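Local coordinates for putative cell adhesion protein (Parabacteroides distasonis, PDB 3LIU) that probably serves as a fimbrillin-type pilus subunit of the FimA/Mfa1 family and so takes part in cell adhesion, at residues A[140-146]-A[158-164]; A[193-198]-A[366-370]; A[284-288]-A[352-356]; A[253-258]-A[295-299]; A[82-88]-A[129-135]. Numbering follows the deposited sequence.

Contact 1: A[140-146]-A[158-164]; sequences TTNYIGY and ISGKEVY
Two short strands, 141-144 and 158-162, run side by side in parallel. Their axes approach to 4.6 Å and cross at -45°, a strongly twisted pair. Thr140 leads in with OG1 3.7 Å from Gly160 CA. Thr141 O accepts a hydrogen bond from Lys161 N (2.9 Å). A CB on Gly160 would clash with that same Thr141 O, so the glycine fits here. Asn142 pairs with Lys161 (CA-CA 5.0 Å). Asn142 OD1 accepts from Val137 N, just after strand 127-136, and ND2 donates to Gln18 O of strand 16-24. Tyr143 pairs with Glu162 (CA-CA 4.5 Å). Tyr143 N donates to Lys161 O (2.8 Å), and Tyr143 O accepts from Val163 N (3.0 Å). Its ring, with chi1 m, lies back along the partner strand, and OH donates to Ile158 O at 2.8 Å. Ile144 packs CG1 on Val163 CG2 (3.7 Å) and CG2 on Tyr164 CB (3.6 Å). Gly145, at phi/psi 100/11, turns the chain out of the strand. Glu162 (chi1 t, chi2 p) receives the turn: Gly145 N reaches OE2 at 2.9 Å and Tyr146 N reaches OE1 at 2.8 Å. Strand 141-144 thus pairs in parallel with both 16-24 and 158-162 in the large mixed sheet. The chemistry implies that the buried Glu162 carboxylate gathers backbone NH groups from both chain ends: Gly145, Tyr146, Gly165 and, weakly, Tyr164.

Contact 2: A[193-198]-A[366-370]; sequences YESKSF and IIGPG
This contact lies where the end of strand 358-366 runs into a loop that passes against the start of strand 193-213, so it joins two different beta sheets. The touching parts run at 112° to each other, and no backbone bridge links them. The nearest CA atoms are those of Ser195 and Ile367, 6.4 Å apart. Segment 193-198 is extended but for a classic beta bulge, in which Lys196 and Ser197 both face Thr316 of strand 308-319. Tyr193 takes chi1 p and chi2 81°, which brings its ring to the loop. Its OH donates a hydrogen bond to Ile367 O at 2.6 Å and lies 3.2 Å from Gly368 CA. Gly368 is nearly fully extended (175/178), and a CB there would clash with Tyr193 OH. Ser195 points at the loop, with OG 3.8 Å from Ile367 C, but this hydroxyl bonds to Tyr315 and Gly186. Phe198, chi1 t, offers one ring face to Ile366 (chi1 m, chi2 t). Ile366 CD1 sits 3.3 Å from the centroid of the Phe198 ring and 11° off its normal, a CH-pi contact. Pro369 CD stays 4.2 Å from Tyr193 OH. Lys196 and Glu194 form a salt bridge on the exposed side. The chemistry implies a join made by side chains, with one short phenol-to-carbonyl bond at one end and an apolar contact at the other.

Contact 3: A[284-288]-A[352-356]; sequences VYENT and FYVQR
Segments 284-288 and 352-356 meet at a splayed antiparallel angle, 141° between end-to-end directions. This is an isolated antiparallel beta bridge between two loops, extended by a side-chain-to-backbone bond. Asn287 and Val354 form the hydrogen-bonded pair, CA atoms 5.1 Å apart. Asn287 N donates to Val354 O at 3.0 Å, and Val354 N donates to Asn287 O at 3.1 Å. Val354 O also meets Glu286 CA at 3.3 Å in a CA-H...O contact. Glu286 (chi1 m, chi2 t) reaches along the partner, and its OE2 accepts from Arg356 N at 2.9 Å. Its OE1 is satisfied by Ile223 N. Asn287 OD1 accepts from nearby Gly290 N, while ND2 donates to Asn305 O farther along the chain. Thr288 OG1 bonds Glu224, and Tyr285 OH bonds Glu119. Tyr360 OH bonds both Tyr353 O and Gln355 N. The Arg356 guanidinium leads away to a salt bridge with Asp174 and hydrogen bonds to Gly221 and Val172. Gln355 NE2 donates to Phe352 O at 3.1 Å, closing the bend at Tyr353, whose phi is positive (53/-142). Val354 and Glu286 are the most covered residues; Val284 CG2 touches Val354 CG1 at 3.6 Å. The contact is buried near the middle of the chain. It joins the loop after strand 282-284 to the lead-in of strand 358-366, with strand 172-185 against Val284, Tyr285 and Val354, and strand 193-213 against Val284, Tyr285 and Asn287.

Contact 4: A[253-258]-A[295-299]; sequences EGSYKK and GESNV
The Lys258 ammonium is the main polar link. NZ donates to Ser297 O and to Asn298 O, each at 2.9 Å. A weak third bond runs from Lys258 NZ back to Gly254 O at 3.2 Å. The lysine (chi1 m, chi2 m, then t and t) bends back over its own turn to do this. That turn is a type I beta turn from Gly254 to Lys257. Gly254 N donates to Lys257 O at 2.9 Å, while the return bond from Lys257 N to Gly254 O is weak at 3.3 Å. Asn298 has a left-handed backbone (53/60) that curves segment 295-299 around the ammonium. Asn298 O also receives a CA-H...O contact from Ser255 CA at 3.4 Å. Farther out, Lys258 CG packs on Glu296 CG at 3.8 Å, and Lys258 CE on Val299 CG2 at 3.9 Å. Glu253 OE2 and Glu296 OE2 come within 4.1 Å as like charges. Glu253 bonds Gly259 N, and Glu296 bonds Tyr235. This is loop-to-loop packing held by a lysine and main-chain carbonyls. It joins the loop between strands 238-240 and 262-263 to the one between 282-284 and 308-319. Tyr256, stacked on Tyr303, touches Pro377 and Thr381 of the loop before strand 383-391.

Contact 5: A[82-88]-A[129-135]; sequences GEAHVVV and SKVLDVT
Strands 82-88 and 132-135 run antiparallel at 159°, with axes 4.6 Å apart at closest. Two pairs are hydrogen-bonded: Ala84 N to Val134 O 2.8 Å, Val134 N to Ala84 O 3.0 Å, Val86 N to Leu132 O 3.0 Å, Leu132 N to Val86 O 2.8 Å. Glu83-Thr135 and His85-Asp133 are non-hydrogen-bonded pairs. On the buried face small Ala84 lies across from Val134 and against Val50. Val86, chi1 t, touches Leu132 (CB to CB 4.2 Å) and Val134 (CG2 to CG2 4.0 Å). On the other face His85 CB rests on Val131 CG1 at 3.9 Å. Glu83 OE2 lies only 2.7 Å from Asp133 OD1, so one acid probably holds a proton. At Ser129 a side chain joins in. Ser129 OG accepts from Val88 N at 3.0 Å and donates to Lys130 O at 2.8 Å; Ser129 N donates to Val88 O at 2.9 Å. Val86 and Val88 pack on strand 16-24; helix 106-110 covers His85, Val87 and Val131, consistent with a transthyretin-like beta sandwich.

Contacts 5, 1, 2, 4 and 3 open in that order along the chain. Contacts 1 and 5 share one large mixed beta-sheet, with centres 13 Å apart, and all four of their segments lie in the FimA family region. They touch where Val163, Tyr164 and Ile144 pack on strand 127-136, which directly precedes strand 141-144. Contact 2 lies on the other side of the chain's centre, about 63 Å from contact 1 between centres. The loop it closes encloses contacts 3 and 4, whose segments alternate along the chain. Contact 3 lies about 7 Å from the chain's centre and comes within about 6 Å of contact 5 by nearest atoms. The contacts thus span an elongated subunit, and contact 3 occupies its middle.

Contact 1: A[140-146]-A[158-164]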
# COMPACT_ATOMS: atom_id res chain seq x y z
N THR A 140 19.10 6.72 -33.27
CA THR A 140 18.17 5.66 -33.61
C THR A 140 17.09 5.56 -32.56
O THR A 140 17.26 6.07 -31.46
CB THR A 140 18.87 4.29 -33.74
OG1 THR A 140 17.96 3.38 -34.34
CG2 THR A 140 19.30 3.73 -32.40
N THR A 141 16.00 4.87 -32.89
CA THR A 141 14.96 4.60 -31.92
C THR A 141 15.33 3.39 -31.01
O THR A 141 15.46 2.26 -31.47
CB THR A 141 13.59 4.40 -32.60
OG1 THR A 141 13.22 5.61 -33.29
CG2 THR A 141 12.50 4.09 -31.54
N ASN A 142 15.50 3.66 -29.71
CA ASN A 142 15.72 2.58 -28.74
C ASN A 142 14.39 2.15 -28.13
O ASN A 142 13.61 3.00 -27.68
CB ASN A 142 16.66 3.00 -27.62
CG ASN A 142 18.06 3.25 -28.11
OD1 ASN A 142 18.89 2.34 -28.13
ND2 ASN A 142 18.32 4.48 -28.51
N TYR A 143 14.18 0.84 -28.08
CA TYR A 143 12.96 0.31 -27.50
C TYR A 143 13.26 -0.40 -26.17
O TYR A 143 14.28 -1.09 -26.05
CB TYR A 143 12.31 -0.67 -28.48
CG TYR A 143 11.81 -0.06 -29.76
CD1 TYR A 143 10.64 0.66 -29.77
CD2 TYR A 143 12.50 -0.23 -30.96
CE1 TYR A 143 10.17 1.23 -30.91
CE2 TYR A 143 12.03 0.33 -32.12
CZ TYR A 143 10.86 1.07 -32.08
OH TYR A 143 10.33 1.65 -33.19
N ILE A 144 12.38 -0.21 -25.19
CA ILE A 144 12.43 -0.98 -23.97
C ILE A 144 11.09 -1.65 -23.76
O ILE A 144 10.05 -0.99 -23.54
CB ILE A 144 12.79 -0.12 -22.75
CG1 ILE A 144 14.18 0.49 -22.97
CG2 ILE A 144 12.70 -0.95 -21.45
CD1 ILE A 144 14.63 1.48 -21.87
N GLY A 145 11.12 -2.97 -23.82
CA GLY A 145 9.95 -3.78 -23.55
C GLY A 145 9.19 -4.29 -24.76
O GLY A 145 8.10 -4.84 -24.61
N TYR A 146 9.77 -4.14 -25.96
CA TYR A 146 9.06 -4.46 -27.20
C TYR A 146 9.45 -5.82 -27.78
O TYR A 146 8.93 -6.22 -28.82
CB TYR A 146 9.32 -3.38 -28.24
CG TYR A 146 8.56 -2.12 -28.02
CD1 TYR A 146 8.95 -1.20 -27.04
CD2 TYR A 146 7.45 -1.82 -28.80
CE1 TYR A 146 8.24 -0.02 -26.86
CE2 TYR A 146 6.75 -0.64 -28.64
CZ TYR A 146 7.14 0.25 -27.65
OH TYR A 146 6.43 1.41 -27.51
N ILE A 158 8.96 1.91 -37.91
CA ILE A 158 10.11 2.59 -37.31
C ILE A 158 11.07 1.51 -36.83
O ILE A 158 10.79 0.80 -35.83
CB ILE A 158 9.77 3.46 -36.04
CG1 ILE A 158 8.52 4.32 -36.23
CG2 ILE A 158 10.97 4.30 -35.62
CD1 ILE A 158 8.61 5.36 -37.29
N SER A 159 12.18 1.35 -37.53
CA SER A 159 13.16 0.37 -37.13
C SER A 159 14.06 1.00 -36.07
O SER A 159 14.21 2.22 -35.99
CB SER A 159 13.97 -0.13 -38.34
OG SER A 159 15.08 0.71 -38.54
N GLY A 160 14.61 0.15 -35.21
CA GLY A 160 15.46 0.60 -34.13
C GLY A 160 16.06 -0.60 -33.42
O GLY A 160 16.41 -1.59 -34.05
N LYS A 161 16.19 -0.51 -32.11
CA LYS A 161 16.86 -1.57 -31.37
C LYS A 161 16.25 -1.73 -30.01
O LYS A 161 16.11 -0.74 -29.27
CB LYS A 161 18.33 -1.25 -31.21
CG LYS A 161 19.17 -2.44 -30.74
CD LYS A 161 20.55 -1.99 -30.27
CE LYS A 161 21.47 -3.16 -30.09
NZ LYS A 161 22.40 -2.93 -28.98
N GLU A 162 15.86 -2.96 -29.69
CA GLU A 162 15.45 -3.31 -28.33
C GLU A 162 16.72 -3.42 -27.47
O GLU A 162 17.67 -4.16 -27.80
CB GLU A 162 14.66 -4.62 -28.33
CG GLU A 162 14.33 -5.16 -26.93
CD GLU A 162 13.37 -4.28 -26.19
OE1 GLU A 162 12.43 -3.74 -26.83
OE2 GLU A 162 13.53 -4.15 -24.95
N VAL A 163 16.76 -2.66 -26.39
CA VAL A 163 17.95 -2.53 -25.59
C VAL A 163 17.81 -3.14 -24.20
O VAL A 163 18.77 -3.22 -23.46
CB VAL A 163 18.42 -1.05 -25.49
CG1 VAL A 163 18.71 -0.49 -26.87
CG2 VAL A 163 17.41 -0.18 -24.74
N TYR A 164 16.61 -3.60 -23.86
CA TYR A 164 16.34 -4.23 -22.56
C TYR A 164 16.08 -5.72 -22.77
O TYR A 164 16.73 -6.55 -22.14
CB TYR A 164 15.13 -3.56 -21.90
CG TYR A 164 14.46 -4.31 -20.76
CD1 TYR A 164 15.08 -4.43 -19.52
CD2 TYR A 164 13.18 -4.80 -20.90
CE1 TYR A 164 14.46 -5.10 -18.44
CE2 TYR A 164 12.53 -5.45 -19.82
CZ TYR A 164 13.18 -5.59 -18.60
OH TYR A 164 12.56 -6.24 -17.55

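Contact 2: A[193-198]-A[366-370]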
# COMPACT_ATOMS: atom_id res chain seq x y z
N TYR A 193 -19.10 -18.16 29.88
CA TYR A 193 -20.21 -17.69 29.01
C TYR A 193 -20.13 -18.25 27.57
O TYR A 193 -19.06 -18.63 27.07
CB TYR A 193 -20.22 -16.14 28.94
CG TYR A 193 -18.93 -15.60 28.29
CD1 TYR A 193 -18.78 -15.57 26.91
CD2 TYR A 193 -17.86 -15.18 29.07
CE1 TYR A 193 -17.59 -15.12 26.33
CE2 TYR A 193 -16.67 -14.73 28.49
CZ TYR A 193 -16.55 -14.71 27.12
OH TYR A 193 -15.38 -14.29 26.54
N GLU A 194 -21.27 -18.19 26.90
CA GLU A 194 -21.40 -18.49 25.50
C GLU A 194 -21.53 -17.21 24.64
O GLU A 194 -22.30 -16.34 24.96
CB GLU A 194 -22.71 -19.27 25.32
CG GLU A 194 -22.61 -20.73 25.59
CD GLU A 194 -23.98 -21.38 25.61
OE1 GLU A 194 -24.69 -21.32 24.57
OE2 GLU A 194 -24.36 -21.92 26.67
N SER A 195 -20.82 -17.14 23.53
CA SER A 195 -21.04 -16.08 22.57
C SER A 195 -22.32 -16.39 21.85
O SER A 195 -22.56 -17.53 21.52
CB SER A 195 -19.90 -16.02 21.56
OG SER A 195 -18.69 -15.64 22.17
N LYS A 196 -23.16 -15.37 21.61
CA LYS A 196 -24.40 -15.55 20.88
C LYS A 196 -24.44 -14.88 19.52
O LYS A 196 -24.99 -15.44 18.59
CB LYS A 196 -25.58 -15.08 21.72
CG LYS A 196 -25.89 -16.02 22.88
CD LYS A 196 -26.52 -17.37 22.42
CE LYS A 196 -26.23 -18.48 23.44
NZ LYS A 196 -27.14 -19.66 23.37
N SER A 197 -23.90 -13.67 19.39
CA SER A 197 -23.91 -12.97 18.11
C SER A 197 -22.95 -11.79 18.12
O SER A 197 -22.54 -11.30 19.18
CB SER A 197 -25.30 -12.46 17.74
OG SER A 197 -25.77 -11.50 18.67
N PHE A 198 -22.56 -11.36 16.93
CA PHE A 198 -21.81 -10.11 16.77
C PHE A 198 -22.33 -9.46 15.51
O PHE A 198 -22.34 -10.11 14.47
CB PHE A 198 -20.35 -10.39 16.62
CG PHE A 198 -19.51 -9.18 16.31
CD1 PHE A 198 -19.22 -8.24 17.29
CD2 PHE A 198 -18.99 -8.99 15.06
CE1 PHE A 198 -18.47 -7.13 17.01
CE2 PHE A 198 -18.23 -7.90 14.77
CZ PHE A 198 -17.96 -6.96 15.74
N ILE A 366 -14.56 -13.55 17.09
CA ILE A 366 -14.81 -12.79 18.31
C ILE A 366 -15.28 -13.74 19.40
O ILE A 366 -16.25 -14.47 19.20
CB ILE A 366 -15.82 -11.68 18.01
CG1 ILE A 366 -15.14 -10.66 17.08
CG2 ILE A 366 -16.34 -11.04 19.32
CD1 ILE A 366 -16.05 -9.92 16.31
N ILE A 367 -14.60 -13.74 20.54
CA ILE A 367 -14.87 -14.72 21.60
C ILE A 367 -15.26 -14.12 22.96
O ILE A 367 -15.28 -14.80 23.98
CB ILE A 367 -13.66 -15.70 21.77
CG1 ILE A 367 -12.43 -14.97 22.32
CG2 ILE A 367 -13.33 -16.40 20.40
CD1 ILE A 367 -11.39 -15.93 22.92
N GLY A 368 -15.61 -12.84 22.97
CA GLY A 368 -15.96 -12.15 24.21
C GLY A 368 -16.19 -10.70 23.91
O GLY A 368 -16.05 -10.28 22.75
N PRO A 369 -16.57 -9.91 24.94
CA PRO A 369 -16.85 -8.50 24.72
C PRO A 369 -15.57 -7.75 24.40
O PRO A 369 -14.51 -8.06 24.95
CB PRO A 369 -17.41 -8.04 26.07
CG PRO A 369 -17.54 -9.25 26.93
CD PRO A 369 -16.59 -10.24 26.37
N GLY A 370 -15.68 -6.77 23.53
CA GLY A 370 -14.59 -5.92 23.18
C GLY A 370 -14.46 -4.78 24.15
O GLY A 370 -15.09 -4.77 25.21

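Contact 3: A[284-288]-A[352-356]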
# COMPACT_ATOMS: atom_id res chain seq x y z
N VAL A 284 -3.11 1.35 1.67
CA VAL A 284 -2.17 1.91 2.63
C VAL A 284 -0.79 1.75 2.01
O VAL A 284 -0.61 0.94 1.08
CB VAL A 284 -2.23 1.17 4.03
CG1 VAL A 284 -3.56 1.32 4.70
CG2 VAL A 284 -1.89 -0.31 3.90
N TYR A 285 0.18 2.50 2.52
CA TYR A 285 1.58 2.30 2.11
C TYR A 285 2.24 1.29 3.07
O TYR A 285 1.65 0.87 4.09
CB TYR A 285 2.37 3.63 2.08
CG TYR A 285 1.99 4.64 1.00
CD1 TYR A 285 1.68 4.24 -0.30
CD2 TYR A 285 2.00 6.01 1.26
CE1 TYR A 285 1.36 5.14 -1.28
CE2 TYR A 285 1.68 6.95 0.24
CZ TYR A 285 1.36 6.50 -1.00
OH TYR A 285 1.00 7.35 -2.01
N GLU A 286 3.49 0.94 2.76
CA GLU A 286 4.21 -0.01 3.60
C GLU A 286 4.40 0.53 4.99
O GLU A 286 4.63 1.72 5.21
CB GLU A 286 5.59 -0.36 3.02
CG GLU A 286 5.54 -1.03 1.65
CD GLU A 286 6.84 -1.73 1.26
OE1 GLU A 286 7.92 -1.14 1.51
OE2 GLU A 286 6.77 -2.83 0.65
N ASN A 287 4.27 -0.39 5.94
CA ASN A 287 4.62 -0.17 7.32
C ASN A 287 5.02 -1.52 7.96
O ASN A 287 4.17 -2.40 8.17
CB ASN A 287 3.46 0.44 8.08
CG ASN A 287 3.83 0.77 9.52
OD1 ASN A 287 4.97 0.56 9.92
ND2 ASN A 287 2.86 1.22 10.32
N THR A 288 6.30 -1.67 8.19
CA THR A 288 6.85 -2.82 8.90
C THR A 288 7.50 -2.38 10.17
O THR A 288 7.64 -3.17 11.10
CB THR A 288 7.89 -3.60 8.05
OG1 THR A 288 9.06 -2.81 7.86
CG2 THR A 288 7.26 -3.97 6.70
N PHE A 352 5.56 -10.08 9.30
CA PHE A 352 5.46 -9.68 7.90
C PHE A 352 4.96 -8.22 7.81
O PHE A 352 5.41 -7.44 6.95
CB PHE A 352 4.47 -10.62 7.19
CG PHE A 352 4.58 -10.60 5.71
CD1 PHE A 352 5.57 -11.36 5.07
CD2 PHE A 352 3.70 -9.85 4.96
CE1 PHE A 352 5.67 -11.33 3.68
CE2 PHE A 352 3.78 -9.82 3.59
CZ PHE A 352 4.77 -10.56 2.93
N TYR A 353 3.97 -7.90 8.64
CA TYR A 353 3.36 -6.57 8.64
C TYR A 353 2.88 -6.18 7.22
O TYR A 353 2.37 -7.03 6.48
CB TYR A 353 4.29 -5.54 9.34
CG TYR A 353 4.52 -5.91 10.80
CD1 TYR A 353 3.45 -5.97 11.68
CD2 TYR A 353 5.79 -6.21 11.29
CE1 TYR A 353 3.63 -6.31 13.00
CE2 TYR A 353 5.98 -6.55 12.62
CZ TYR A 353 4.88 -6.60 13.46
OH TYR A 353 5.01 -6.94 14.78
N VAL A 354 3.01 -4.92 6.85
CA VAL A 354 2.36 -4.39 5.66
C VAL A 354 3.37 -4.05 4.58
O VAL A 354 4.15 -3.11 4.71
CB VAL A 354 1.49 -3.14 5.99
CG1 VAL A 354 0.78 -2.61 4.74
CG2 VAL A 354 0.48 -3.48 7.10
N GLN A 355 3.34 -4.83 3.49
CA GLN A 355 4.28 -4.69 2.40
C GLN A 355 3.49 -4.48 1.12
O GLN A 355 2.34 -4.91 1.02
CB GLN A 355 5.18 -5.90 2.29
CG GLN A 355 5.97 -6.18 3.54
CD GLN A 355 6.88 -7.41 3.37
OE1 GLN A 355 7.36 -7.67 2.29
NE2 GLN A 355 7.08 -8.17 4.43
N ARG A 356 4.15 -3.86 0.16
CA ARG A 356 3.50 -3.37 -1.06
C ARG A 356 2.97 -4.52 -1.95
O ARG A 356 3.55 -5.60 -2.00
CB ARG A 356 4.51 -2.54 -1.86
CG ARG A 356 5.64 -3.42 -2.48
CD ARG A 356 6.83 -2.62 -2.99
NE ARG A 356 6.50 -1.96 -4.22
CZ ARG A 356 7.39 -1.54 -5.14
NH1 ARG A 356 8.69 -1.67 -4.97
NH2 ARG A 356 6.93 -0.96 -6.25

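Contact 4: A[253-258]-A[295-299]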
# COMPACT_ATOMS: atom_id res chain seq x y z
N GLU A 253 -5.72 8.23 21.75
CA GLU A 253 -4.42 7.60 21.89
C GLU A 253 -4.64 6.49 22.93
O GLU A 253 -5.60 6.55 23.71
CB GLU A 253 -3.42 8.65 22.39
CG GLU A 253 -1.94 8.30 22.29
CD GLU A 253 -1.05 9.53 22.25
OE1 GLU A 253 -1.60 10.65 22.32
OE2 GLU A 253 0.19 9.39 22.15
N GLY A 254 -3.75 5.49 22.94
CA GLY A 254 -3.72 4.46 23.97
C GLY A 254 -2.49 3.57 23.83
O GLY A 254 -1.56 3.88 23.10
N SER A 255 -2.47 2.44 24.53
CA SER A 255 -1.33 1.49 24.38
C SER A 255 -1.18 0.96 22.93
O SER A 255 -0.09 0.61 22.48
CB SER A 255 -1.44 0.33 25.38
OG SER A 255 -2.55 -0.50 25.08
N TYR A 256 -2.27 0.96 22.18
CA TYR A 256 -2.27 0.43 20.84
C TYR A 256 -1.90 1.43 19.72
O TYR A 256 -1.62 1.02 18.60
CB TYR A 256 -3.65 -0.15 20.56
CG TYR A 256 -4.02 -1.44 21.28
CD1 TYR A 256 -3.09 -2.19 21.98
CD2 TYR A 256 -5.32 -1.95 21.18
CE1 TYR A 256 -3.44 -3.40 22.57
CE2 TYR A 256 -5.68 -3.16 21.78
CZ TYR A 256 -4.74 -3.88 22.45
OH TYR A 256 -5.07 -5.08 23.04
N LYS A 257 -1.93 2.73 20.01
CA LYS A 257 -1.90 3.75 18.96
C LYS A 257 -1.45 5.04 19.60
O LYS A 257 -2.15 5.57 20.50
CB LYS A 257 -3.31 3.89 18.35
CG LYS A 257 -3.50 4.91 17.26
CD LYS A 257 -3.71 6.32 17.73
CE LYS A 257 -4.28 7.21 16.63
NZ LYS A 257 -4.56 8.62 17.14
N LYS A 258 -0.29 5.54 19.16
CA LYS A 258 0.28 6.76 19.70
C LYS A 258 0.16 7.90 18.71
O LYS A 258 0.15 7.69 17.49
CB LYS A 258 1.76 6.57 20.10
CG LYS A 258 1.99 5.56 21.20
CD LYS A 258 1.18 5.92 22.48
CE LYS A 258 1.44 5.02 23.63
NZ LYS A 258 0.64 5.46 24.84
N GLY A 295 10.73 8.19 23.79
CA GLY A 295 10.23 8.70 25.05
C GLY A 295 8.75 8.63 25.29
O GLY A 295 8.23 9.25 26.22
N GLU A 296 8.04 7.86 24.47
CA GLU A 296 6.58 7.73 24.63
C GLU A 296 6.35 6.76 25.82
O GLU A 296 7.16 5.87 26.01
CB GLU A 296 6.01 7.22 23.28
CG GLU A 296 4.64 7.62 22.91
CD GLU A 296 4.45 9.11 22.65
OE1 GLU A 296 4.66 9.62 21.52
OE2 GLU A 296 4.02 9.75 23.61
N SER A 297 5.34 6.98 26.65
CA SER A 297 4.98 6.03 27.69
C SER A 297 3.86 5.11 27.26
O SER A 297 3.13 5.39 26.31
CB SER A 297 4.55 6.74 28.98
OG SER A 297 5.71 7.13 29.71
N ASN A 298 3.78 3.99 27.95
CA ASN A 298 2.70 3.05 27.82
C ASN A 298 2.48 2.62 26.38
O ASN A 298 1.43 2.83 25.85
CB ASN A 298 1.42 3.64 28.41
CG ASN A 298 0.29 2.61 28.53
OD1 ASN A 298 0.53 1.42 28.72
ND2 ASN A 298 -0.94 3.08 28.38
N VAL A 299 3.51 2.03 25.79
CA VAL A 299 3.54 1.59 24.42
C VAL A 299 3.48 0.06 24.39
O VAL A 299 4.41 -0.62 24.88
CB VAL A 299 4.88 2.00 23.72
CG1 VAL A 299 4.96 1.45 22.24
CG2 VAL A 299 5.04 3.50 23.71

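Contact 5: A[82-88]-A[129-135]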
# COMPACT_ATOMS: atom_id res chain seq x y z
N GLY A 82 24.09 6.40 -24.77
CA GLY A 82 24.96 5.95 -23.68
C GLY A 82 24.25 5.05 -22.71
O GLY A 82 23.03 4.76 -22.83
N GLU A 83 25.04 4.54 -21.76
CA GLU A 83 24.51 3.69 -20.73
C GLU A 83 23.69 4.55 -19.79
O GLU A 83 24.09 5.66 -19.47
CB GLU A 83 25.61 2.96 -19.96
CG GLU A 83 25.05 1.86 -19.07
CD GLU A 83 26.12 0.95 -18.46
OE1 GLU A 83 27.33 1.11 -18.79
OE2 GLU A 83 25.74 0.08 -17.66
N ALA A 84 22.53 4.04 -19.39
CA ALA A 84 21.62 4.76 -18.52
C ALA A 84 20.85 3.84 -17.59
O ALA A 84 20.65 2.64 -17.87
CB ALA A 84 20.65 5.63 -19.34
N HIS A 85 20.40 4.43 -16.49
CA HIS A 85 19.51 3.80 -15.55
C HIS A 85 18.11 4.40 -15.75
O HIS A 85 17.96 5.61 -15.81
CB HIS A 85 20.02 3.98 -14.15
CG HIS A 85 21.24 3.16 -13.84
ND1 HIS A 85 22.43 3.72 -13.44
CD2 HIS A 85 21.45 1.83 -13.89
CE1 HIS A 85 23.32 2.77 -13.25
NE2 HIS A 85 22.76 1.61 -13.53
N VAL A 86 17.12 3.53 -15.93
CA VAL A 86 15.76 3.91 -16.31
C VAL A 86 14.80 3.33 -15.30
O VAL A 86 14.90 2.17 -14.96
CB VAL A 86 15.43 3.33 -17.68
CG1 VAL A 86 14.02 3.67 -18.11
CG2 VAL A 86 16.45 3.82 -18.72
N VAL A 87 13.86 4.17 -14.84
CA VAL A 87 12.80 3.74 -13.95
C VAL A 87 11.47 4.34 -14.44
O VAL A 87 11.41 5.46 -14.95
CB VAL A 87 13.11 4.09 -12.46
CG1 VAL A 87 13.55 5.56 -12.30
CG2 VAL A 87 11.92 3.76 -11.54
N VAL A 88 10.40 3.57 -14.30
CA VAL A 88 9.11 3.96 -14.78
C VAL A 88 8.17 4.01 -13.59
O VAL A 88 8.12 3.06 -12.80
CB VAL A 88 8.59 2.93 -15.79
CG1 VAL A 88 7.20 3.31 -16.33
CG2 VAL A 88 9.61 2.77 -16.90
N SER A 129 8.41 0.37 -11.68
CA SER A 129 9.33 -0.67 -12.12
C SER A 129 10.55 -0.68 -11.24
O SER A 129 10.73 0.20 -10.41
CB SER A 129 9.75 -0.38 -13.55
OG SER A 129 10.72 0.68 -13.63
N LYS A 130 11.40 -1.67 -11.44
CA LYS A 130 12.74 -1.65 -10.85
C LYS A 130 13.59 -0.71 -11.65
O LYS A 130 13.16 -0.22 -12.70
CB LYS A 130 13.35 -3.03 -10.88
CG LYS A 130 13.82 -3.53 -12.27
CD LYS A 130 14.56 -4.87 -12.13
CE LYS A 130 14.67 -5.67 -13.44
NZ LYS A 130 15.74 -6.70 -13.23
N VAL A 131 14.83 -0.49 -11.20
CA VAL A 131 15.76 0.31 -11.97
C VAL A 131 16.40 -0.56 -13.05
O VAL A 131 16.96 -1.60 -12.73
CB VAL A 131 16.86 0.95 -11.08
CG1 VAL A 131 17.88 1.69 -11.91
CG2 VAL A 131 16.23 1.92 -10.06
N LEU A 132 16.28 -0.14 -14.31
CA LEU A 132 16.81 -0.87 -15.48
C LEU A 132 18.16 -0.32 -15.86
O LEU A 132 18.41 0.88 -15.73
CB LEU A 132 15.85 -0.74 -16.69
CG LEU A 132 14.37 -1.04 -16.41
CD1 LEU A 132 13.46 -0.82 -17.62
CD2 LEU A 132 14.26 -2.45 -15.95
N ASP A 133 19.04 -1.18 -16.32
CA ASP A 133 20.31 -0.74 -16.88
C ASP A 133 20.36 -1.06 -18.38
O ASP A 133 20.33 -2.21 -18.75
CB ASP A 133 21.48 -1.43 -16.14
CG ASP A 133 22.84 -1.05 -16.72
OD1 ASP A 133 23.12 0.16 -16.85
OD2 ASP A 133 23.62 -1.96 -17.04
N VAL A 134 20.48 -0.06 -19.22
CA VAL A 134 20.49 -0.23 -20.67
C VAL A 134 21.55 0.63 -21.34
O VAL A 134 22.02 1.63 -20.78
CB VAL A 134 19.11 0.12 -21.28
CG1 VAL A 134 18.02 -0.77 -20.69
CG2 VAL A 134 18.79 1.61 -21.10
N THR A 135 21.95 0.24 -22.54
CA THR A 135 22.81 1.11 -23.36
C THR A 135 22.02 1.63 -24.55
O THR A 135 21.59 0.86 -25.42
CB THR A 135 24.09 0.38 -23.79
OG1 THR A 135 24.76 -0.04 -22.60
CG2 THR A 135 25.03 1.31 -24.63